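Local coordinates for Lin2004 protein (Listeria innocua, PDB 2HUJ), which is of unknown function but adopts a four-helical bundle fold and represents a novel family of bacterial proteins, at residues 37-40 / 41-44. Sequence-based numbering, arbitrary orientation.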
ATOM      1  N   TRP A  37       2.572  -2.899  -8.853  1.00 26.47           N
ATOM      2  CA  TRP A  37       2.279  -4.138  -9.584  1.00 26.88           C
ATOM      3  C   TRP A  37       2.296  -3.884 -11.082  1.00 26.69           C
ATOM      4  O   TRP A  37       2.860  -4.659 -11.849  1.00 24.33           O
ATOM      5  CB  TRP A  37       0.909  -4.635  -9.129  1.00 28.32           C
ATOM      6  CG  TRP A  37       0.409  -5.883  -9.764  1.00 25.10           C
ATOM      7  CD1 TRP A  37      -0.738  -6.021 -10.464  1.00 30.22           C
ATOM      8  CD2 TRP A  37       1.019  -7.200  -9.721  1.00 23.81           C
ATOM      9  NE1 TRP A  37      -0.895  -7.326 -10.858  1.00 28.45           N
ATOM     10  CE2 TRP A  37       0.163  -8.070 -10.426  1.00 29.99           C
ATOM     11  CE3 TRP A  37       2.194  -7.708  -9.163  1.00 30.23           C
ATOM     12  CZ2 TRP A  37       0.463  -9.434 -10.629  1.00 29.84           C
ATOM     13  CZ3 TRP A  37       2.485  -9.074  -9.344  1.00 29.58           C
ATOM     14  CH2 TRP A  37       1.621  -9.908 -10.057  1.00 29.18           C
ATOM     15  N   GLU A  38       1.684  -2.792 -11.520  1.00 27.83           N
ATOM     16  CA  GLU A  38       1.676  -2.495 -12.953  1.00 29.14           C
ATOM     17  C   GLU A  38       3.050  -2.146 -13.502  1.00 26.71           C
ATOM     18  O   GLU A  38       3.369  -2.533 -14.622  1.00 28.18           O
ATOM     19  CB  GLU A  38       0.681  -1.388 -13.285  1.00 27.75           C
ATOM     20  CG  GLU A  38      -0.794  -1.759 -12.972  1.00 39.19           C
ATOM     21  CD  GLU A  38      -1.344  -2.910 -13.828  1.00 54.06           C
ATOM     22  OE1 GLU A  38      -0.846  -3.131 -14.971  1.00 57.18           O
ATOM     23  OE2 GLU A  38      -2.284  -3.589 -13.352  1.00 57.11           O
ATOM     24  N   LEU A  39       3.873  -1.454 -12.722  1.00 26.96           N
ATOM     25  CA  LEU A  39       5.251  -1.163 -13.141  1.00 26.25           C
ATOM     26  C   LEU A  39       6.039  -2.463 -13.278  1.00 25.67           C
ATOM     27  O   LEU A  39       6.736  -2.677 -14.267  1.00 26.01           O
ATOM     28  CB  LEU A  39       5.935  -0.198 -12.151  1.00 26.79           C
ATOM     29  CG  LEU A  39       7.404   0.155 -12.428  1.00 29.05           C
ATOM     30  CD1 LEU A  39       7.534   0.772 -13.806  1.00 30.79           C
ATOM     31  CD2 LEU A  39       7.918   1.099 -11.370  1.00 28.67           C
ATOM     32  N   TYR A  40       5.886  -3.339 -12.289  1.00 23.36           N
ATOM     33  CA  TYR A  40       6.562  -4.639 -12.299  1.00 23.84           C
ATOM     34  C   TYR A  40       6.190  -5.419 -13.539  1.00 25.52           C
ATOM     35  O   TYR A  40       7.076  -5.925 -14.268  1.00 25.24           O
ATOM     36  CB  TYR A  40       6.239  -5.409 -11.029  1.00 24.57           C
ATOM     37  CG  TYR A  40       6.680  -6.848 -11.059  1.00 23.48           C
ATOM     38  CD1 TYR A  40       8.010  -7.198 -11.226  1.00 27.00           C
ATOM     39  CD2 TYR A  40       5.744  -7.872 -10.975  1.00 25.12           C
ATOM     40  CE1 TYR A  40       8.411  -8.535 -11.248  1.00 27.89           C
ATOM     41  CE2 TYR A  40       6.142  -9.204 -11.031  1.00 25.72           C
ATOM     42  CZ  TYR A  40       7.465  -9.536 -11.159  1.00 24.18           C
ATOM     43  OH  TYR A  40       7.811 -10.869 -11.208  1.00 25.69           O
ATOM     44  N   LEU A  41       4.881  -5.573 -13.761  1.00 25.40           N
ATOM     45  CA  LEU A  41       4.394  -6.338 -14.909  1.00 27.16           C
ATOM     46  C   LEU A  41       4.932  -5.766 -16.209  1.00 28.48           C
ATOM     47  O   LEU A  41       5.328  -6.520 -17.104  1.00 28.03           O
ATOM     48  CB  LEU A  41       2.872  -6.389 -14.944  1.00 26.35           C
ATOM     49  CG  LEU A  41       2.230  -7.207 -13.819  1.00 26.75           C
ATOM     50  CD1 LEU A  41       0.731  -7.209 -13.980  1.00 30.82           C
ATOM     51  CD2 LEU A  41       2.796  -8.620 -13.716  1.00 31.80           C
ATOM     52  N   SER A  42       4.960  -4.444 -16.319  1.00 27.51           N
ATOM     53  CA  SER A  42       5.488  -3.823 -17.524  1.00 27.30           C
ATOM     54  C   SER A  42       6.967  -4.135 -17.729  1.00 26.99           C
ATOM     55  O   SER A  42       7.404  -4.404 -18.840  1.00 30.29           O
ATOM     56  CB  SER A  42       5.247  -2.312 -17.542  1.00 28.62           C
ATOM     57  OG  SER A  42       6.136  -1.607 -16.677  1.00 39.60           O
ATOM     58  N   ASN A  43       7.751  -4.099 -16.668  1.00 25.53           N
ATOM     59  CA  ASN A  43       9.175  -4.437 -16.798  1.00 27.61           C
ATOM     60  C   ASN A  43       9.400  -5.925 -17.059  1.00 29.54           C
ATOM     61  O   ASN A  43      10.382  -6.323 -17.686  1.00 28.68           O
ATOM     62  CB  ASN A  43       9.945  -3.973 -15.554  1.00 26.73           C
ATOM     63  CG  ASN A  43      10.282  -2.507 -15.594  1.00 33.43           C
ATOM     64  OD1 ASN A  43      10.715  -1.988 -16.625  1.00 33.18           O
ATOM     65  ND2 ASN A  43      10.118  -1.827 -14.465  1.00 27.00           N
ATOM     66  N   ARG A  44       8.472  -6.744 -16.570  1.00 27.21           N
ATOM     67  CA  ARG A  44       8.547  -8.161 -16.771  1.00 30.50           C
ATOM     68  C   ARG A  44       8.331  -8.500 -18.263  1.00 31.97           C
ATOM     69  O   ARG A  44       8.939  -9.443 -18.803  1.00 31.46           O
ATOM     70  CB  ARG A  44       7.545  -8.870 -15.855  0.50 31.14           C
ATOM     71  CG  ARG A  44       7.793 -10.348 -15.768  0.50 33.33           C
ATOM     72  CD  ARG A  44       7.110 -10.965 -14.577  0.50 29.28           C
ATOM     73  NE  ARG A  44       7.322 -12.402 -14.582  0.50 31.07           N
ATOM     74  CZ  ARG A  44       8.419 -13.018 -14.150  0.50 27.83           C
ATOM     75  NH1 ARG A  44       9.443 -12.335 -13.640  0.50 29.45           N
ATOM     76  NH2 ARG A  44       8.480 -14.340 -14.219  0.50 29.23           N
TER
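L41 reaches back one helical turn to lay its CD1 methyl over a face of the W37 indole. CD1 stands 3.8 Å from the centroid of the five-membered ring and 25° off the ring normal, which meets the geometry of a CH-pi contact, and its nearest ring atom is NE1 at 3.5 Å. The other methyl, CD2, spans two aromatic groups: it lies 4.0 Å from W37 CZ2 and 4.1 Å from Y40 CD2. With CG of W37 anti to the backbone N and CG of L41 anti to its carbonyl carbon, the indole swings forward along the helix and the leucine branch turns back to meet it.

Y40 and R44, also one turn apart, run side by side in the same direction. Ring and guanidinium planes are 30° apart, and within this pair the R44 methylene CD comes obliquely to 3.7 Å from Y40 CZ. Y40 OH and R44 NH1 come within 3.3 Å but at a poor angle for a hydrogen bond; each bonds instead to a backbone carbonyl, of S110 and G108 respectively. All this belongs to the C-terminal end of helix 16-45 in the four-helix bundle, where W37 stacks with Y119 and Y40 with F115, both of helix 112-137.

Round the helix, L39 O accepts two bonds: the regular one from N43 N, and one from S42 OG at 2.7 Å. The hydroxyl, also bonded to K48 NZ, comes in well to the side of the C=O direction (C=O...O angle 122°) and tilted out of the carbonyl plane, whereas the amide arrives more nearly head-on. N43 lies alongside L39, its ND2 3.7 Å from the leucine CD1, while that nitrogen donates to A105 O and OD1 accepts from K48 N just beyond the helix.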